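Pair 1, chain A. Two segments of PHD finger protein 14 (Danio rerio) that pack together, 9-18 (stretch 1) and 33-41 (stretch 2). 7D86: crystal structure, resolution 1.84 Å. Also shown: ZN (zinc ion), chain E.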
# COMPACT_ATOMS: atom_id res chain seq x y z
N ILE A 9 -8.74 -2.56 19.16
CA ILE A 9 -7.61 -2.18 18.32
C ILE A 9 -7.90 -2.64 16.89
O ILE A 9 -7.78 -3.83 16.57
CB ILE A 9 -6.30 -2.78 18.84
CG1 ILE A 9 -6.01 -2.27 20.25
CG2 ILE A 9 -5.15 -2.45 17.92
CD1 ILE A 9 -5.93 -0.76 20.35
N LEU A 10 -8.28 -1.70 16.03
CA LEU A 10 -8.31 -1.92 14.59
C LEU A 10 -6.95 -1.56 13.99
O LEU A 10 -6.14 -0.87 14.60
CB LEU A 10 -9.42 -1.10 13.93
CG LEU A 10 -10.88 -1.42 14.29
CD1 LEU A 10 -11.83 -0.46 13.58
CD2 LEU A 10 -11.23 -2.85 13.93
N ILE A 11 -6.70 -2.05 12.78
CA ILE A 11 -5.44 -1.83 12.09
C ILE A 11 -5.71 -1.13 10.77
O ILE A 11 -6.60 -1.54 10.01
CB ILE A 11 -4.68 -3.15 11.85
CG1 ILE A 11 -4.46 -3.86 13.18
CG2 ILE A 11 -3.35 -2.89 11.11
CD1 ILE A 11 -3.80 -5.21 13.06
N CYS A 12 -4.91 -0.10 10.48
CA CYS A 12 -4.94 0.57 9.18
C CYS A 12 -4.26 -0.32 8.14
O CYS A 12 -3.10 -0.70 8.31
CB CYS A 12 -4.24 1.92 9.26
SG CYS A 12 -4.14 2.71 7.64
N CYS A 13 -4.97 -0.63 7.06
CA CYS A 13 -4.42 -1.50 6.03
C CYS A 13 -3.43 -0.79 5.12
O CYS A 13 -2.87 -1.42 4.22
CB CYS A 13 -5.56 -2.10 5.19
SG CYS A 13 -6.27 -0.90 4.07
N VAL A 14 -3.18 0.50 5.32
CA VAL A 14 -2.20 1.23 4.53
C VAL A 14 -0.85 1.28 5.23
O VAL A 14 0.16 0.87 4.66
CB VAL A 14 -2.72 2.65 4.22
CG1 VAL A 14 -1.60 3.50 3.55
CG2 VAL A 14 -3.96 2.57 3.33
N CYS A 15 -0.81 1.76 6.47
CA CYS A 15 0.43 1.89 7.22
C CYS A 15 0.66 0.78 8.23
O CYS A 15 1.73 0.74 8.84
CB CYS A 15 0.47 3.24 7.94
SG CYS A 15 -0.77 3.40 9.26
N LEU A 16 -0.32 -0.11 8.44
CA LEU A 16 -0.29 -1.20 9.43
C LEU A 16 -0.21 -0.71 10.87
O LEU A 16 -0.02 -1.52 11.79
CB LEU A 16 0.85 -2.19 9.16
CG LEU A 16 0.80 -2.88 7.79
CD1 LEU A 16 1.93 -3.90 7.65
CD2 LEU A 16 -0.57 -3.53 7.50
N GLY A 17 -0.37 0.59 11.11
CA GLY A 17 -0.48 1.09 12.47
C GLY A 17 -1.84 0.79 13.06
O GLY A 17 -2.78 0.40 12.37
N ASP A 18 -1.95 0.99 14.38
CA ASP A 18 -3.19 0.68 15.08
C ASP A 18 -3.71 1.82 15.96
O ASP A 18 -4.68 1.62 16.70
CB ASP A 18 -3.02 -0.59 15.93
CG ASP A 18 -1.86 -0.48 16.93
OD1 ASP A 18 -1.82 0.47 17.73
OD2 ASP A 18 -0.99 -1.38 16.91
N GLY A 33 -15.52 -4.20 4.94
CA GLY A 33 -14.82 -4.33 6.20
C GLY A 33 -13.39 -3.82 6.22
O GLY A 33 -12.72 -3.94 7.25
N VAL A 34 -12.90 -3.24 5.12
CA VAL A 34 -11.53 -2.75 5.12
C VAL A 34 -11.40 -1.62 6.13
O VAL A 34 -12.35 -0.86 6.37
CB VAL A 34 -11.11 -2.30 3.70
CG1 VAL A 34 -11.77 -0.97 3.33
CG2 VAL A 34 -9.59 -2.22 3.59
N THR A 35 -10.22 -1.51 6.74
CA THR A 35 -9.97 -0.54 7.81
C THR A 35 -8.78 0.33 7.43
O THR A 35 -7.78 -0.17 6.92
CB THR A 35 -9.70 -1.24 9.14
OG1 THR A 35 -8.69 -2.24 8.96
CG2 THR A 35 -10.97 -1.91 9.66
N VAL A 36 -8.89 1.63 7.70
CA VAL A 36 -7.89 2.58 7.25
C VAL A 36 -7.97 3.83 8.12
O VAL A 36 -9.05 4.21 8.59
CB VAL A 36 -8.08 2.92 5.75
CG1 VAL A 36 -9.41 3.64 5.52
CG2 VAL A 36 -6.91 3.74 5.22
N HIS A 37 -6.81 4.44 8.38
CA HIS A 37 -6.77 5.78 8.94
C HIS A 37 -7.48 6.75 8.01
O HIS A 37 -7.30 6.69 6.79
CB HIS A 37 -5.32 6.25 9.14
CG HIS A 37 -4.61 5.66 10.32
ND1 HIS A 37 -3.44 4.95 10.19
CD2 HIS A 37 -4.88 5.72 11.64
CE1 HIS A 37 -3.03 4.57 11.39
NE2 HIS A 37 -3.88 5.02 12.29
N GLU A 38 -8.28 7.65 8.59
CA GLU A 38 -8.76 8.80 7.84
C GLU A 38 -7.62 9.48 7.09
O GLU A 38 -7.72 9.75 5.89
CB GLU A 38 -9.44 9.80 8.79
CG GLU A 38 -10.76 9.35 9.35
CD GLU A 38 -11.22 10.24 10.50
OE1 GLU A 38 -10.35 10.78 11.21
OE2 GLU A 38 -12.45 10.41 10.67
N GLY A 39 -6.52 9.76 7.80
CA GLY A 39 -5.39 10.45 7.20
C GLY A 39 -4.64 9.63 6.17
O GLY A 39 -3.90 10.20 5.36
N CYS A 40 -4.81 8.31 6.17
CA CYS A 40 -4.19 7.48 5.15
C CYS A 40 -5.07 7.28 3.92
O CYS A 40 -4.62 6.65 2.96
CB CYS A 40 -3.81 6.11 5.73
SG CYS A 40 -2.46 6.17 6.94
N TYR A 41 -6.29 7.82 3.92
CA TYR A 41 -7.21 7.63 2.80
C TYR A 41 -7.73 8.94 2.22
O TYR A 41 -8.59 8.92 1.34
CB TYR A 41 -8.40 6.76 3.22
CG TYR A 41 -9.11 6.06 2.08
CD1 TYR A 41 -8.42 5.24 1.21
CD2 TYR A 41 -10.49 6.20 1.90
CE1 TYR A 41 -9.05 4.58 0.18
CE2 TYR A 41 -11.14 5.56 0.86
CZ TYR A 41 -10.42 4.74 0.01
OH TYR A 41 -11.05 4.09 -1.02
ZN ZN E . -2.66 4.36 8.38

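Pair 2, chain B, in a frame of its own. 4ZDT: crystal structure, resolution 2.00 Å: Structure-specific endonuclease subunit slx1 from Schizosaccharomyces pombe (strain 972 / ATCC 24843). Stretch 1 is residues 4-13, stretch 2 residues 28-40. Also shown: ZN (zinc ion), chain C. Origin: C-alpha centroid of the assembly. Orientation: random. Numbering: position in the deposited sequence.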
# COMPACT_ATOMS: atom_id res chain seq x y z
N VAL B 4 -1.86 -8.90 19.87
CA VAL B 4 -2.34 -9.54 18.64
C VAL B 4 -1.18 -9.79 17.67
O VAL B 4 -0.28 -8.95 17.53
CB VAL B 4 -3.47 -8.69 17.95
CG1 VAL B 4 -3.97 -9.36 16.66
CG2 VAL B 4 -4.64 -8.46 18.91
N LYS B 5 -1.22 -10.94 17.01
CA LYS B 5 -0.15 -11.39 16.13
C LYS B 5 -0.57 -11.28 14.67
O LYS B 5 -1.68 -11.71 14.31
CB LYS B 5 0.14 -12.85 16.47
CG LYS B 5 1.42 -13.42 15.89
CD LYS B 5 1.68 -14.81 16.47
CE LYS B 5 3.15 -15.19 16.37
NZ LYS B 5 3.40 -16.62 16.68
N CYS B 6 0.29 -10.73 13.83
CA CYS B 6 0.04 -10.78 12.40
C CYS B 6 0.16 -12.21 11.89
O CYS B 6 1.14 -12.91 12.19
CB CYS B 6 0.98 -9.85 11.61
SG CYS B 6 0.95 -10.19 9.83
N ASN B 7 -0.82 -12.64 11.11
CA ASN B 7 -0.87 -14.01 10.62
C ASN B 7 -0.01 -14.28 9.38
O ASN B 7 -0.12 -15.35 8.77
CB ASN B 7 -2.31 -14.44 10.35
CG ASN B 7 -2.90 -13.77 9.12
OD1 ASN B 7 -2.39 -12.74 8.66
ND2 ASN B 7 -3.96 -14.34 8.58
N LEU B 8 0.84 -13.33 9.00
CA LEU B 8 1.71 -13.54 7.85
C LEU B 8 3.19 -13.38 8.18
O LEU B 8 4.04 -14.03 7.56
CB LEU B 8 1.31 -12.59 6.70
CG LEU B 8 -0.11 -12.74 6.12
CD1 LEU B 8 -0.47 -11.58 5.18
CD2 LEU B 8 -0.29 -14.09 5.41
N CYS B 9 3.51 -12.50 9.14
CA CYS B 9 4.89 -12.22 9.52
C CYS B 9 5.20 -12.57 10.99
O CYS B 9 6.37 -12.55 11.41
CB CYS B 9 5.24 -10.76 9.26
SG CYS B 9 4.76 -9.64 10.57
N TYR B 10 4.15 -12.86 11.75
CA TYR B 10 4.24 -13.36 13.13
C TYR B 10 4.78 -12.36 14.16
O TYR B 10 4.98 -12.72 15.33
CB TYR B 10 5.00 -14.70 13.21
CG TYR B 10 4.56 -15.66 12.12
CD1 TYR B 10 3.27 -16.18 12.09
CD2 TYR B 10 5.45 -16.04 11.10
CE1 TYR B 10 2.86 -17.04 11.08
CE2 TYR B 10 5.05 -16.90 10.09
CZ TYR B 10 3.75 -17.39 10.09
OH TYR B 10 3.34 -18.25 9.09
N GLU B 11 4.99 -11.11 13.74
CA GLU B 11 5.31 -10.03 14.67
C GLU B 11 4.03 -9.53 15.31
O GLU B 11 2.94 -9.69 14.75
CB GLU B 11 6.05 -8.87 13.99
CG GLU B 11 7.26 -9.26 13.14
CD GLU B 11 8.38 -9.89 13.95
OE1 GLU B 11 8.68 -9.38 15.05
OE2 GLU B 11 8.98 -10.89 13.47
N CYS B 12 4.17 -8.94 16.49
CA CYS B 12 3.02 -8.41 17.21
C CYS B 12 2.49 -7.15 16.54
O CYS B 12 3.24 -6.39 15.94
CB CYS B 12 3.36 -8.16 18.68
SG CYS B 12 3.43 -9.60 19.76
N ILE B 13 1.18 -6.97 16.63
CA ILE B 13 0.52 -5.77 16.13
C ILE B 13 0.18 -4.92 17.33
O ILE B 13 -0.62 -5.31 18.17
CB ILE B 13 -0.76 -6.10 15.29
CG1 ILE B 13 -0.42 -7.04 14.13
CG2 ILE B 13 -1.41 -4.82 14.78
CD1 ILE B 13 -1.63 -7.55 13.35
N ASN B 28 -12.06 -14.10 10.43
CA ASN B 28 -11.41 -13.05 11.21
C ASN B 28 -9.87 -13.10 11.16
O ASN B 28 -9.21 -12.80 12.14
CB ASN B 28 -11.93 -13.05 12.67
CG ASN B 28 -11.63 -11.76 13.40
OD1 ASN B 28 -11.81 -10.67 12.85
ND2 ASN B 28 -11.18 -11.87 14.65
N SER B 29 -9.31 -13.49 10.01
CA SER B 29 -7.86 -13.47 9.77
C SER B 29 -7.30 -12.05 9.95
O SER B 29 -7.73 -11.12 9.25
CB SER B 29 -7.56 -13.94 8.35
OG SER B 29 -6.17 -13.88 8.08
N ILE B 30 -6.35 -11.89 10.87
CA ILE B 30 -5.79 -10.59 11.21
C ILE B 30 -4.33 -10.49 10.74
O ILE B 30 -3.55 -11.44 10.89
CB ILE B 30 -5.98 -10.23 12.71
CG1 ILE B 30 -7.48 -10.10 13.04
CG2 ILE B 30 -5.29 -8.91 13.06
CD1 ILE B 30 -7.83 -10.06 14.53
N ASN B 31 -3.96 -9.34 10.19
CA ASN B 31 -2.60 -9.13 9.72
C ASN B 31 -2.27 -7.67 9.43
O ASN B 31 -3.17 -6.84 9.26
CB ASN B 31 -2.33 -9.98 8.47
CG ASN B 31 -3.53 -10.08 7.56
OD1 ASN B 31 -4.08 -9.06 7.14
ND2 ASN B 31 -3.94 -11.30 7.25
N HIS B 32 -0.98 -7.35 9.36
CA HIS B 32 -0.52 -5.98 9.07
C HIS B 32 -1.03 -5.63 7.68
O HIS B 32 -1.05 -6.48 6.80
CB HIS B 32 1.01 -5.90 9.00
CG HIS B 32 1.70 -5.98 10.33
ND1 HIS B 32 2.43 -7.09 10.72
CD2 HIS B 32 1.79 -5.09 11.34
CE1 HIS B 32 2.93 -6.87 11.92
NE2 HIS B 32 2.56 -5.67 12.32
N LEU B 33 -1.44 -4.37 7.50
CA LEU B 33 -1.83 -3.88 6.16
C LEU B 33 -0.76 -4.15 5.13
O LEU B 33 -1.05 -4.68 4.06
CB LEU B 33 -2.14 -2.38 6.18
CG LEU B 33 -3.34 -1.93 7.02
CD1 LEU B 33 -3.34 -0.42 7.16
CD2 LEU B 33 -4.64 -2.41 6.31
N THR B 34 0.49 -3.78 5.45
CA THR B 34 1.57 -3.95 4.48
C THR B 34 1.82 -5.41 4.18
O THR B 34 2.02 -5.78 3.03
CB THR B 34 2.87 -3.23 4.90
OG1 THR B 34 3.22 -3.63 6.23
CG2 THR B 34 2.65 -1.74 4.90
N CYS B 35 1.79 -6.27 5.21
CA CYS B 35 1.95 -7.71 4.98
C CYS B 35 0.89 -8.28 4.03
O CYS B 35 1.22 -8.97 3.06
CB CYS B 35 1.93 -8.50 6.30
SG CYS B 35 3.36 -8.14 7.33
N LEU B 36 -0.39 -8.03 4.32
CA LEU B 36 -1.48 -8.50 3.46
C LEU B 36 -1.35 -7.92 2.05
O LEU B 36 -1.47 -8.64 1.07
CB LEU B 36 -2.85 -8.12 4.06
CG LEU B 36 -4.08 -8.79 3.42
CD1 LEU B 36 -4.01 -10.31 3.54
CD2 LEU B 36 -5.38 -8.28 4.04
N ALA B 37 -1.11 -6.62 1.94
CA ALA B 37 -1.00 -6.00 0.63
C ALA B 37 0.11 -6.67 -0.19
O ALA B 37 -0.09 -7.07 -1.35
CB ALA B 37 -0.76 -4.50 0.76
N SER B 38 1.29 -6.81 0.43
CA SER B 38 2.42 -7.48 -0.22
C SER B 38 2.03 -8.90 -0.74
O SER B 38 2.36 -9.28 -1.88
CB SER B 38 3.64 -7.49 0.72
OG SER B 38 4.73 -8.10 0.09
N SER B 39 1.25 -9.64 0.06
CA SER B 39 0.82 -11.00 -0.35
C SER B 39 -0.16 -10.98 -1.52
O SER B 39 -0.29 -11.97 -2.23
CB SER B 39 0.21 -11.76 0.83
OG SER B 39 -1.08 -11.26 1.16
N PHE B 40 -0.86 -9.87 -1.71
CA PHE B 40 -1.88 -9.73 -2.75
C PHE B 40 -1.30 -9.21 -4.08
O PHE B 40 -1.87 -9.48 -5.14
CB PHE B 40 -2.97 -8.77 -2.30
CG PHE B 40 -3.96 -9.36 -1.31
CD1 PHE B 40 -3.80 -10.64 -0.79
CD2 PHE B 40 -5.06 -8.61 -0.90
CE1 PHE B 40 -4.75 -11.18 0.11
CE2 PHE B 40 -6.00 -9.13 0.00
CZ PHE B 40 -5.83 -10.43 0.52
ZN ZN C . 2.82 -8.68 9.48

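The two pairs differ most at the position directly after the first zinc-binding cysteine. In pair 1 this is C13(A), whose SG packs against CG2 of V34(A) at 3.6 Å, a small contact between apolar atoms. In pair 2 it is N7(B), which turns the same spot polar: ND2 of N31(B) donates a hydrogen bond to OD1 of N7(B) at 2.5 Å, with V36(A) at the matching position of pair 1 offering only methyl groups. C13(A) and N7(B) share the p rotamer, and their side-chain centres superpose within 0.9 Å.

Around this difference the backbones are nearly the same, superposing with an RMSD of 0.5 Å over 14 central residues. Each zinc ion is held by three cysteines and one histidine: C12(A), C15(A), H37(A) and C40(A) match C6(B), C9(B), H32(B) and C35(B), with side-chain centres 0.2 to 0.3 Å apart. H37(A) ND1 lies 2.1 Å from ZN in pair 1, and H32(B) ND1 lies 2.0 Å from ZN in pair 2. The first cysteine sulfur also accepts a hydrogen bond across the interface, from H37(A) N to C12(A) SG at 3.3 Å and from H32(B) N to C6(B) SG at 3.5 Å, while amides of its own loop point at it as well. A second shared link joins the backbones: C13(A) N donates to T35(A) O at 2.9 Å, and N7(B) N to I30(B) O at 3.0 Å. The zinc site and these bonds are common to both pairs; the flanking side chains differ.

T35(A) and I30(B) occupy one such position. The threonine OG1 donates a very short hydrogen bond to I11(A) O, 2.4 Å away. The isoleucine, lacking a hydroxyl, packs instead, its CG2 lying 3.9 Å from CG1 of V4(B), the residue matched by L10(A). Within pair 2, I13(B) CD1 also lies 3.9 Å from I30(B) CG2, and I13(B) covers one face of the histidine ring, with its CG1 4.0 Å from the centroid of H32(B).

Between the first two zinc-binding cysteines, the second intervening position, whose CA-to-CB bond points toward the other stretch, is V14(A) or L8(B). The valine is compact, reaching V36(A) with CG2 to CG2 at 3.7 Å and C40(A) with CB to CB at 3.9 Å. The longer leucine extends along the helix of pair 2, where its CD1 lies 4.1 Å from both C35(B) CB and L36(B) CD1. The other stretch covers 71 Å² of L8(B), compared with 41 Å² of V14(A).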